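Adenosine deaminase 1 (Arthrobacter aurescens, PDB 3RYS) probably catalyses the zinc-dependent hydrolytic deamination of adenine to hypoxanthine, a step of purine salvage and nitrogen catabolism. Local coordinates at residues 18-22 with 23-27; 88-92 with 93-97; 187-191 with 192-196. One frame throughout, in Å; residues are numbered along the deposited sequence.

Contact 1. Residues 18-22 with 23-27. With ZN (zinc ion), chain C; ADE (adenine), chain D.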
ATOM      1  N   LEU A  18       5.563   2.483   0.152  1.00 12.67           N
ATOM      2  CA  LEU A  18       5.635   1.282   0.972  1.00 14.31           C
ATOM      3  C   LEU A  18       4.260   0.670   1.223  1.00 14.50           C
ATOM      4  O   LEU A  18       4.148  -0.481   1.652  1.00 14.60           O
ATOM      5  CB  LEU A  18       6.301   1.601   2.312  1.00 16.17           C
ATOM      6  CG  LEU A  18       7.682   2.253   2.266  1.00 15.18           C
ATOM      7  CD1 LEU A  18       8.206   2.475   3.679  1.00 14.58           C
ATOM      8  CD2 LEU A  18       8.648   1.409   1.453  1.00 13.98           C
ATOM      9  N   HIS A  19       3.219   1.452   0.966  1.00 13.65           N
ATOM     10  CA  HIS A  19       1.847   1.020   1.203  1.00 13.58           C
ATOM     11  C   HIS A  19       1.044   1.157  -0.088  1.00 13.61           C
ATOM     12  O   HIS A  19       0.575   2.249  -0.427  1.00 12.33           O
ATOM     13  CB  HIS A  19       1.217   1.863   2.315  1.00 10.30           C
ATOM     14  CG  HIS A  19      -0.143   1.402   2.738  1.00 11.82           C
ATOM     15  ND1 HIS A  19      -0.621   1.572   4.020  1.00 14.15           N
ATOM     16  CD2 HIS A  19      -1.126   0.774   2.051  1.00 11.57           C
ATOM     17  CE1 HIS A  19      -1.843   1.078   4.103  1.00 10.88           C
ATOM     18  NE2 HIS A  19      -2.171   0.583   2.922  1.00 11.28           N
ATOM     19  N   LEU A  20       0.895   0.052  -0.810  1.00 10.95           N
ATOM     20  CA  LEU A  20       0.200   0.073  -2.090  1.00 10.70           C
ATOM     21  C   LEU A  20      -0.269  -1.304  -2.529  1.00 11.72           C
ATOM     22  O   LEU A  20       0.527  -2.239  -2.630  1.00 12.10           O
ATOM     23  CB  LEU A  20       1.088   0.667  -3.176  1.00 10.66           C
ATOM     24  CG  LEU A  20       0.436   0.554  -4.553  1.00 10.99           C
ATOM     25  CD1 LEU A  20       0.424   1.904  -5.237  1.00 13.31           C
ATOM     26  CD2 LEU A  20       1.097  -0.521  -5.421  1.00  9.41           C
ATOM     27  N   HIS A  21      -1.565  -1.413  -2.804  1.00 11.93           N
ATOM     28  CA  HIS A  21      -2.156  -2.658  -3.268  1.00 10.79           C
ATOM     29  C   HIS A  21      -2.237  -2.670  -4.788  1.00 10.99           C
ATOM     30  O   HIS A  21      -2.843  -1.787  -5.391  1.00 13.56           O
ATOM     31  CB  HIS A  21      -3.545  -2.822  -2.669  1.00 10.38           C
ATOM     32  CG  HIS A  21      -3.572  -2.692  -1.182  1.00 12.11           C
ATOM     33  ND1 HIS A  21      -3.579  -3.781  -0.338  1.00 14.39           N
ATOM     34  CD2 HIS A  21      -3.588  -1.598  -0.384  1.00 12.98           C
ATOM     35  CE1 HIS A  21      -3.602  -3.365   0.914  1.00 14.11           C
ATOM     36  NE2 HIS A  21      -3.605  -2.046   0.914  1.00 14.83           N
ATOM     37  N   ILE A  22      -1.622  -3.667  -5.408  1.00  9.59           N
ATOM     38  CA  ILE A  22      -1.569  -3.710  -6.861  1.00 10.32           C
ATOM     39  C   ILE A  22      -2.967  -3.778  -7.478  1.00 11.94           C
ATOM     40  O   ILE A  22      -3.210  -3.204  -8.538  1.00 13.40           O
ATOM     41  CB  ILE A  22      -0.669  -4.857  -7.372  1.00  9.62           C
ATOM     42  CG1 ILE A  22      -0.159  -4.538  -8.778  1.00 12.43           C
ATOM     43  CG2 ILE A  22      -1.397  -6.191  -7.321  1.00 11.32           C
ATOM     44  CD1 ILE A  22       0.574  -3.216  -8.869  1.00 11.88           C
ATOM     45  N   GLU A  23      -3.886  -4.456  -6.794  1.00 13.08           N
ATOM     46  CA  GLU A  23      -5.270  -4.567  -7.249  1.00 11.05           C
ATOM     47  C   GLU A  23      -6.014  -3.236  -7.139  1.00 12.34           C
ATOM     48  O   GLU A  23      -7.029  -3.029  -7.809  1.00 11.90           O
ATOM     49  CB  GLU A  23      -6.019  -5.634  -6.446  1.00 11.43           C
ATOM     50  CG  GLU A  23      -5.429  -7.038  -6.526  1.00 11.57           C
ATOM     51  CD  GLU A  23      -4.352  -7.298  -5.482  1.00 12.21           C
ATOM     52  OE1 GLU A  23      -3.679  -6.341  -5.049  1.00 11.20           O
ATOM     53  OE2 GLU A  23      -4.175  -8.469  -5.091  1.00 13.63           O
ATOM     54  N   GLY A  24      -5.515  -2.349  -6.282  1.00  9.79           N
ATOM     55  CA  GLY A  24      -6.112  -1.039  -6.089  1.00 11.89           C
ATOM     56  C   GLY A  24      -5.581  -0.058  -7.112  1.00 12.88           C
ATOM     57  O   GLY A  24      -5.927   1.125  -7.121  1.00 11.67           O
ATOM     58  N   THR A  25      -4.735  -0.586  -7.985  1.00 13.32           N
ATOM     59  CA  THR A  25      -4.111   0.150  -9.069  1.00 12.24           C
ATOM     60  C   THR A  25      -4.928   0.053 -10.363  1.00 13.42           C
ATOM     61  O   THR A  25      -4.662   0.753 -11.348  1.00 10.89           O
ATOM     62  CB  THR A  25      -2.707  -0.413  -9.282  1.00 11.48           C
ATOM     63  OG1 THR A  25      -1.759   0.453  -8.651  1.00 19.19           O
ATOM     64  CG2 THR A  25      -2.379  -0.557 -10.750  1.00 12.68           C
ATOM     65  N   LEU A  26      -5.941  -0.807 -10.331  1.00 11.82           N
ATOM     66  CA  LEU A  26      -6.754  -1.132 -11.496  1.00 13.40           C
ATOM     67  C   LEU A  26      -7.684   0.006 -11.913  1.00 14.87           C
ATOM     68  O   LEU A  26      -8.709   0.254 -11.282  1.00 17.99           O
ATOM     69  CB  LEU A  26      -7.575  -2.388 -11.213  1.00 14.22           C
ATOM     70  CG  LEU A  26      -7.926  -3.266 -12.408  1.00 16.78           C
ATOM     71  CD1 LEU A  26      -6.698  -3.467 -13.276  1.00 15.33           C
ATOM     72  CD2 LEU A  26      -8.474  -4.600 -11.921  1.00 17.45           C
ATOM     73  N   GLN A  27      -7.320   0.684 -12.993  1.00 15.72           N
ATOM     74  CA  GLN A  27      -8.084   1.813 -13.501  1.00 15.76           C
ATOM     75  C   GLN A  27      -9.267   1.322 -14.350  1.00 16.82           C
ATOM     76  O   GLN A  27      -9.164   0.301 -15.029  1.00 18.51           O
ATOM     77  CB  GLN A  27      -7.155   2.713 -14.324  1.00 15.56           C
ATOM     78  CG  GLN A  27      -7.523   4.177 -14.296  1.00 22.67           C
ATOM     79  CD  GLN A  27      -7.379   4.791 -12.918  1.00 22.83           C
ATOM     80  OE1 GLN A  27      -6.297   4.773 -12.323  1.00 18.14           O
ATOM     81  NE2 GLN A  27      -8.471   5.355 -12.406  1.00 26.51           N
TER
HETATM   82 ZN    ZN C 344      -4.198  -0.438   2.507  1.00 17.39          ZN
HETATM   83  N9  ADE D 345      -7.401  -3.804   1.098  1.00 18.84           N
HETATM   84  C8  ADE D 345      -6.917  -2.966   0.128  1.00 21.89           C
HETATM   85  N7  ADE D 345      -6.657  -1.746   0.549  1.00 20.30           N
HETATM   86  C5  ADE D 345      -7.001  -1.790   1.893  1.00 22.54           C
HETATM   87  C6  ADE D 345      -6.964  -0.815   2.913  1.00 23.31           C
HETATM   88  N6  ADE D 345      -6.546   0.440   2.709  1.00 21.81           N
HETATM   89  N1  ADE D 345      -7.375  -1.183   4.148  1.00 22.49           N
HETATM   90  C2  ADE D 345      -7.794  -2.442   4.342  1.00 22.84           C
HETATM   91  N3  ADE D 345      -7.874  -3.447   3.466  1.00 21.82           N
HETATM   92  C4  ADE D 345      -7.460  -3.050   2.249  1.00 20.84           C
HETATM   93  O   HOH W   1      -2.921  -6.017  -1.952  1.00 11.18           O
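H21 and E23 meet through a single water, which accepts a hydrogen bond from H21 ND1 (2.8 Å) and donates one to E23 OE1 (3.2 Å). This is the looser side of a turn that follows strand 15-17. The close-packed side is backbone: the chain coils into a short 3-10 turn, where G24 N bonds to H21 O at 2.9 Å and T25 N to I22 O at 3.1 Å. I22, packed on helix 76-92, turns its CG2 to the carboxylate of E23, the two side chains crossing near a right angle. E23 bends at chi2 (88°), which brings OE1 back to the water while OE2 accepts from the backbone N of D103. Shortening E23 to an alanine would probably leave that N and the bridging water without their carboxylate, and H21 ND1 with a less firmly placed acceptor. H19 and H21 form the HxH pair of the metallo-dependent hydrolases, each binding zinc through NE2 at 2.3 Å, and H199 and D280 join them. Adenine N6 also reaches the metal (2.5 Å), while its N7 lies over one face of the H21 ring. E23 thus sits in the second shell and, through the water, probably helps keep H21 NE2 turned to the metal.

Contact 2. Residues 88-92 with 93-97; sequences ERAAA and GGVRH
A90 and V95 meet where helix 76-92 ends in a Schellman motif and the chain enters strand 95-102, at the foot of a beta-alpha-beta crossover of the TIM-barrel fold. The interest lies in how the carbonyls of A90 and A91 are satisfied. A90 O takes two N-H groups: V95 N at 3.1 Å, the six-to-one bond of the motif, and G93 N at 3.0 Å. They come from opposite faces of the carbonyl plane, G93 N the more steeply, and neither sits on a lone pair. The N-H of G93 is shared, since it also makes a weak bond to R89 O, the carbonyl one residue earlier. A91 O is claimed by G94 N at 2.9 Å, the straightest bond of the group (163° at the hydrogen); this is the five-to-two bond that completes the pattern. G94 makes the reversal possible: its phi of 106° would jam a side chain against the preceding carbonyl O, so glycine is called for. On the flank, R89 bends at chi2 and brings NH1 alongside G93, 3.8 Å from its CA, while the charge itself is spent outside the turn, in a salt bridge with D290 and a weak, long ion pair with D291. Past the turn, G94 and R96 make backbone bonds to V15, which tie the new strand to its neighbour 15-17. The hydrophobic touch usual in a Schellman motif closes the loop. V95 sets CG1 anti to its own N (chi1 -179°) and CG2 beside that N, and it is CG2 that meets the methyl of the helix, 3.8 Å from A90 CB.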
ATOM      1  N   GLU A  88       4.680   2.171 -14.350  1.00 17.62           N
ATOM      2  CA  GLU A  88       4.838   3.255 -15.311  1.00 19.15           C
ATOM      3  C   GLU A  88       4.340   4.584 -14.729  1.00 16.50           C
ATOM      4  O   GLU A  88       5.044   5.599 -14.771  1.00 14.50           O
ATOM      5  CB  GLU A  88       4.096   2.917 -16.610  1.00 20.22           C
ATOM      6  CG  GLU A  88       4.158   4.002 -17.677  1.00 28.23           C
ATOM      7  CD  GLU A  88       3.211   3.743 -18.841  1.00 36.36           C
ATOM      8  OE1 GLU A  88       2.609   2.649 -18.894  1.00 35.36           O
ATOM      9  OE2 GLU A  88       3.070   4.637 -19.706  1.00 38.89           O
ATOM     10  N   ARG A  89       3.133   4.569 -14.176  1.00 13.92           N
ATOM     11  CA  ARG A  89       2.546   5.774 -13.587  1.00 17.80           C
ATOM     12  C   ARG A  89       3.267   6.196 -12.302  1.00 15.15           C
ATOM     13  O   ARG A  89       3.500   7.382 -12.068  1.00 14.33           O
ATOM     14  CB  ARG A  89       1.048   5.581 -13.338  1.00 14.14           C
ATOM     15  CG  ARG A  89       0.378   6.753 -12.643  1.00 16.58           C
ATOM     16  CD  ARG A  89       0.521   8.060 -13.425  1.00 19.88           C
ATOM     17  NE  ARG A  89      -0.116   9.171 -12.718  1.00 16.47           N
ATOM     18  CZ  ARG A  89       0.437   9.821 -11.696  1.00 19.58           C
ATOM     19  NH1 ARG A  89       1.646   9.480 -11.266  1.00 15.39           N
ATOM     20  NH2 ARG A  89      -0.213  10.814 -11.103  1.00 22.84           N
ATOM     21  N   ALA A  90       3.636   5.215 -11.485  1.00 13.36           N
ATOM     22  CA  ALA A  90       4.378   5.484 -10.261  1.00 16.02           C
ATOM     23  C   ALA A  90       5.696   6.190 -10.560  1.00 16.92           C
ATOM     24  O   ALA A  90       6.040   7.178  -9.911  1.00 20.37           O
ATOM     25  CB  ALA A  90       4.626   4.194  -9.488  1.00 14.70           C
ATOM     26  N   ALA A  91       6.432   5.685 -11.544  1.00 15.91           N
ATOM     27  CA  ALA A  91       7.716   6.272 -11.910  1.00 15.87           C
ATOM     28  C   ALA A  91       7.559   7.743 -12.291  1.00 16.48           C
ATOM     29  O   ALA A  91       8.276   8.606 -11.779  1.00 16.02           O
ATOM     30  CB  ALA A  91       8.362   5.485 -13.048  1.00 14.75           C
ATOM     31  N   ALA A  92       6.609   8.018 -13.180  1.00 15.95           N
ATOM     32  CA  ALA A  92       6.322   9.379 -13.619  1.00 13.79           C
ATOM     33  C   ALA A  92       5.983  10.304 -12.457  1.00 14.04           C
ATOM     34  O   ALA A  92       6.109  11.518 -12.569  1.00 15.62           O
ATOM     35  CB  ALA A  92       5.184   9.374 -14.627  1.00 15.60           C
ATOM     36  N   GLY A  93       5.542   9.728 -11.345  1.00 15.55           N
ATOM     37  CA  GLY A  93       5.147  10.511 -10.190  1.00 14.14           C
ATOM     38  C   GLY A  93       6.227  10.634  -9.134  1.00 15.36           C
ATOM     39  O   GLY A  93       6.001  11.215  -8.069  1.00 18.52           O
ATOM     40  N   GLY A  94       7.400  10.077  -9.411  1.00 13.40           N
ATOM     41  CA  GLY A  94       8.533  10.240  -8.518  1.00 14.12           C
ATOM     42  C   GLY A  94       8.899   9.017  -7.699  1.00 16.13           C
ATOM     43  O   GLY A  94       9.913   9.025  -7.005  1.00 16.15           O
ATOM     44  N   VAL A  95       8.078   7.970  -7.774  1.00 15.35           N
ATOM     45  CA  VAL A  95       8.339   6.734  -7.035  1.00 14.82           C
ATOM     46  C   VAL A  95       9.641   6.078  -7.506  1.00 14.46           C
ATOM     47  O   VAL A  95       9.757   5.650  -8.656  1.00 13.71           O
ATOM     48  CB  VAL A  95       7.166   5.730  -7.156  1.00 14.54           C
ATOM     49  CG1 VAL A  95       7.455   4.463  -6.362  1.00 13.49           C
ATOM     50  CG2 VAL A  95       5.868   6.360  -6.684  1.00 12.70           C
ATOM     51  N   ARG A  96      10.616   6.007  -6.607  1.00 14.00           N
ATOM     52  CA  ARG A  96      11.934   5.474  -6.933  1.00 15.50           C
ATOM     53  C   ARG A  96      12.049   4.024  -6.477  1.00 14.80           C
ATOM     54  O   ARG A  96      12.851   3.247  -7.001  1.00 14.45           O
ATOM     55  CB  ARG A  96      13.010   6.325  -6.264  1.00 14.99           C
ATOM     56  CG  ARG A  96      13.072   7.733  -6.803  1.00 15.60           C
ATOM     57  CD  ARG A  96      13.588   7.709  -8.226  1.00 18.42           C
ATOM     58  NE  ARG A  96      14.976   7.266  -8.261  1.00 25.83           N
ATOM     59  CZ  ARG A  96      15.501   6.519  -9.224  1.00 27.09           C
ATOM     60  NH1 ARG A  96      14.745   6.123 -10.240  1.00 28.41           N
ATOM     61  NH2 ARG A  96      16.778   6.160  -9.167  1.00 22.17           N
ATOM     62  N   HIS A  97      11.223   3.673  -5.500  1.00 14.83           N
ATOM     63  CA  HIS A  97      11.195   2.336  -4.934  1.00 14.64           C
ATOM     64  C   HIS A  97       9.766   2.035  -4.501  1.00 15.36           C
ATOM     65  O   HIS A  97       9.106   2.868  -3.867  1.00 13.57           O
ATOM     66  CB  HIS A  97      12.142   2.256  -3.739  1.00 13.67           C
ATOM     67  CG  HIS A  97      12.198   0.906  -3.096  1.00 16.06           C
ATOM     68  ND1 HIS A  97      11.438   0.573  -1.994  1.00 15.24           N
ATOM     69  CD2 HIS A  97      12.937  -0.190  -3.387  1.00 15.48           C
ATOM     70  CE1 HIS A  97      11.701  -0.672  -1.641  1.00 13.74           C
ATOM     71  NE2 HIS A  97      12.607  -1.158  -2.470  1.00 13.71           N
TER

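Contact 3. Residues 187-191 with 192-196; sequences QRAAE and AGLRR
R196 lays one face of its guanidinium over the methyl of A190, with A190 CB 4.0 Å above the plane of the R196 group and off toward its rim. A second contact fixes that pose: R196 folds back at chi2 and chi3, and its NE donates to L194 O at 3.1 Å. The bond is nearly straight (160°) and lies in the carbonyl plane and close to the guanidinium plane, so the flat group is held edge-on to the carbonyl while one face lies against the A190 methyl. On the inner side L194 runs alongside A189, CB to CB 4.0 Å, and both lean on I168 of strand 167-171. R188 bends twice and brings NH1 to 3.7 Å from A192 CB, among leucines of helix 148-160. E191 OE2 stands 3.6 Å from R188 NE, well out of the guanidinium plane.

Between these side chains the helix 183-191 closes in a Schellman motif, with L194 N on A189 O at 2.9 Å and G193 N on A190 O at 2.9 Å. G193 takes the positive phi (82°), and A192 N gives A189 O a second donor from the opposite face. In the beta-alpha-beta unit 167-171, 183-191, 195-200, backbone N-H groups thus meet the carbonyls of A189 and A190; R196 NE spends its N-H on L194 O, while R188 and E191 are paired by charge alone, at long range.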
ATOM      1  N   GLN A 187       4.298 -16.051  12.997  1.00 23.93           N
ATOM      2  CA  GLN A 187       5.374 -16.889  13.510  1.00 25.03           C
ATOM      3  C   GLN A 187       5.932 -17.739  12.373  1.00 24.03           C
ATOM      4  O   GLN A 187       7.142 -17.928  12.261  1.00 26.38           O
ATOM      5  CB  GLN A 187       4.891 -17.766  14.665  1.00 24.36           C
ATOM      6  CG  GLN A 187       4.966 -17.087  16.025  1.00 30.20           C
ATOM      7  CD  GLN A 187       4.334 -17.914  17.138  1.00 41.23           C
ATOM      8  OE1 GLN A 187       3.230 -18.449  16.989  1.00 41.45           O
ATOM      9  NE2 GLN A 187       5.028 -18.011  18.267  1.00 34.96           N
ATOM     10  N   ARG A 188       5.042 -18.234  11.518  1.00 23.55           N
ATOM     11  CA  ARG A 188       5.451 -18.978  10.330  1.00 29.42           C
ATOM     12  C   ARG A 188       6.342 -18.136   9.423  1.00 27.17           C
ATOM     13  O   ARG A 188       7.430 -18.560   9.038  1.00 24.51           O
ATOM     14  CB  ARG A 188       4.224 -19.462   9.552  1.00 30.60           C
ATOM     15  CG  ARG A 188       3.940 -20.953   9.674  1.00 35.39           C
ATOM     16  CD  ARG A 188       4.630 -21.726   8.557  1.00 36.53           C
ATOM     17  NE  ARG A 188       6.035 -21.350   8.437  1.00 37.20           N
ATOM     18  CZ  ARG A 188       6.909 -21.942   7.629  1.00 41.95           C
ATOM     19  NH1 ARG A 188       8.169 -21.522   7.597  1.00 38.45           N
ATOM     20  NH2 ARG A 188       6.528 -22.953   6.855  1.00 41.52           N
ATOM     21  N   ALA A 189       5.867 -16.941   9.093  1.00 27.05           N
ATOM     22  CA  ALA A 189       6.583 -16.028   8.213  1.00 23.61           C
ATOM     23  C   ALA A 189       7.966 -15.659   8.744  1.00 21.22           C
ATOM     24  O   ALA A 189       8.944 -15.678   8.002  1.00 21.33           O
ATOM     25  CB  ALA A 189       5.757 -14.773   7.980  1.00 21.81           C
ATOM     26  N   ALA A 190       8.042 -15.307  10.023  1.00 22.42           N
ATOM     27  CA  ALA A 190       9.305 -14.872  10.615  1.00 21.86           C
ATOM     28  C   ALA A 190      10.370 -15.962  10.544  1.00 23.26           C
ATOM     29  O   ALA A 190      11.511 -15.700  10.160  1.00 18.62           O
ATOM     30  CB  ALA A 190       9.095 -14.418  12.057  1.00 23.39           C
ATOM     31  N   GLU A 191       9.998 -17.184  10.916  1.00 25.58           N
ATOM     32  CA  GLU A 191      10.933 -18.305  10.853  1.00 27.24           C
ATOM     33  C   GLU A 191      11.267 -18.679   9.408  1.00 25.97           C
ATOM     34  O   GLU A 191      12.208 -19.429   9.161  1.00 32.52           O
ATOM     35  CB  GLU A 191      10.412 -19.515  11.636  1.00 25.11           C
ATOM     36  CG  GLU A 191       9.171 -20.163  11.052  1.00 36.28           C
ATOM     37  CD  GLU A 191       8.531 -21.173  11.999  1.00 43.77           C
ATOM     38  OE1 GLU A 191       8.703 -21.036  13.234  1.00 35.46           O
ATOM     39  OE2 GLU A 191       7.848 -22.100  11.504  1.00 41.95           O
ATOM     40  N   ALA A 192      10.500 -18.146   8.458  1.00 23.38           N
ATOM     41  CA  ALA A 192      10.797 -18.322   7.040  1.00 19.38           C
ATOM     42  C   ALA A 192      11.689 -17.196   6.517  1.00 20.30           C
ATOM     43  O   ALA A 192      12.065 -17.185   5.347  1.00 20.93           O
ATOM     44  CB  ALA A 192       9.517 -18.410   6.229  1.00 18.93           C
ATOM     45  N   GLY A 193      12.029 -16.253   7.392  1.00 19.69           N
ATOM     46  CA  GLY A 193      12.895 -15.145   7.028  1.00 17.95           C
ATOM     47  C   GLY A 193      12.136 -14.036   6.324  1.00 23.36           C
ATOM     48  O   GLY A 193      12.729 -13.131   5.734  1.00 19.17           O
ATOM     49  N   LEU A 194      10.812 -14.110   6.386  1.00 24.66           N
ATOM     50  CA  LEU A 194       9.963 -13.139   5.713  1.00 21.30           C
ATOM     51  C   LEU A 194       9.753 -11.911   6.584  1.00 19.83           C
ATOM     52  O   LEU A 194       9.561 -12.015   7.796  1.00 22.26           O
ATOM     53  CB  LEU A 194       8.616 -13.765   5.343  1.00 19.03           C
ATOM     54  CG  LEU A 194       8.625 -14.810   4.227  1.00 18.30           C
ATOM     55  CD1 LEU A 194       7.332 -15.616   4.236  1.00 19.73           C
ATOM     56  CD2 LEU A 194       8.846 -14.151   2.871  1.00 17.74           C
ATOM     57  N   ARG A 195       9.798 -10.744   5.955  1.00 21.33           N
ATOM     58  CA  ARG A 195       9.560  -9.491   6.654  1.00 21.94           C
ATOM     59  C   ARG A 195       8.071  -9.313   6.921  1.00 19.07           C
ATOM     60  O   ARG A 195       7.241  -9.963   6.287  1.00 19.09           O
ATOM     61  CB  ARG A 195      10.140  -8.324   5.857  1.00 20.41           C
ATOM     62  CG  ARG A 195      11.660  -8.324   5.863  1.00 19.16           C
ATOM     63  CD  ARG A 195      12.218  -7.052   5.273  1.00 24.56           C
ATOM     64  NE  ARG A 195      13.503  -6.693   5.867  1.00 23.36           N
ATOM     65  CZ  ARG A 195      13.634  -6.050   7.024  1.00 29.74           C
ATOM     66  NH1 ARG A 195      12.563  -5.699   7.718  1.00 21.61           N
ATOM     67  NH2 ARG A 195      14.839  -5.759   7.494  1.00 45.97           N
ATOM     68  N   ARG A 196       7.729  -8.447   7.867  1.00 19.43           N
ATOM     69  CA  ARG A 196       6.350  -8.373   8.337  1.00 17.60           C
ATOM     70  C   ARG A 196       5.780  -6.964   8.378  1.00 14.95           C
ATOM     71  O   ARG A 196       6.392  -6.052   8.929  1.00 16.53           O
ATOM     72  CB  ARG A 196       6.245  -8.995   9.726  1.00 17.76           C
ATOM     73  CG  ARG A 196       6.409 -10.494   9.745  1.00 21.29           C
ATOM     74  CD  ARG A 196       7.332 -10.894  10.872  1.00 24.12           C
ATOM     75  NE  ARG A 196       8.721 -10.648  10.500  1.00 27.38           N
ATOM     76  CZ  ARG A 196       9.642 -10.165  11.326  1.00 27.25           C
ATOM     77  NH1 ARG A 196       9.322  -9.864  12.578  1.00 24.78           N
ATOM     78  NH2 ARG A 196      10.880  -9.973  10.893  1.00 27.36           N
TER

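In the fold
Strand 95-102 lies beside 15-17 in the parallel sheet, so contact 2 starts the strand next to the one whose far end opens into contact 1; their centres are 13 Å apart and their nearest atoms about 5 Å, without contact. Contact 3 starts strand 195-200 farther across the same sheet, its centre 23 Å from that of contact 1 and 29 Å from that of contact 2. Only contact 1 holds zinc and adenine. The two helix-to-strand turns stand back from the site: the side chain of V95 is about 11 Å from that of H19, and the side chain of R196 about 11 Å from that of H199, a zinc ligand farther along strand 195-200.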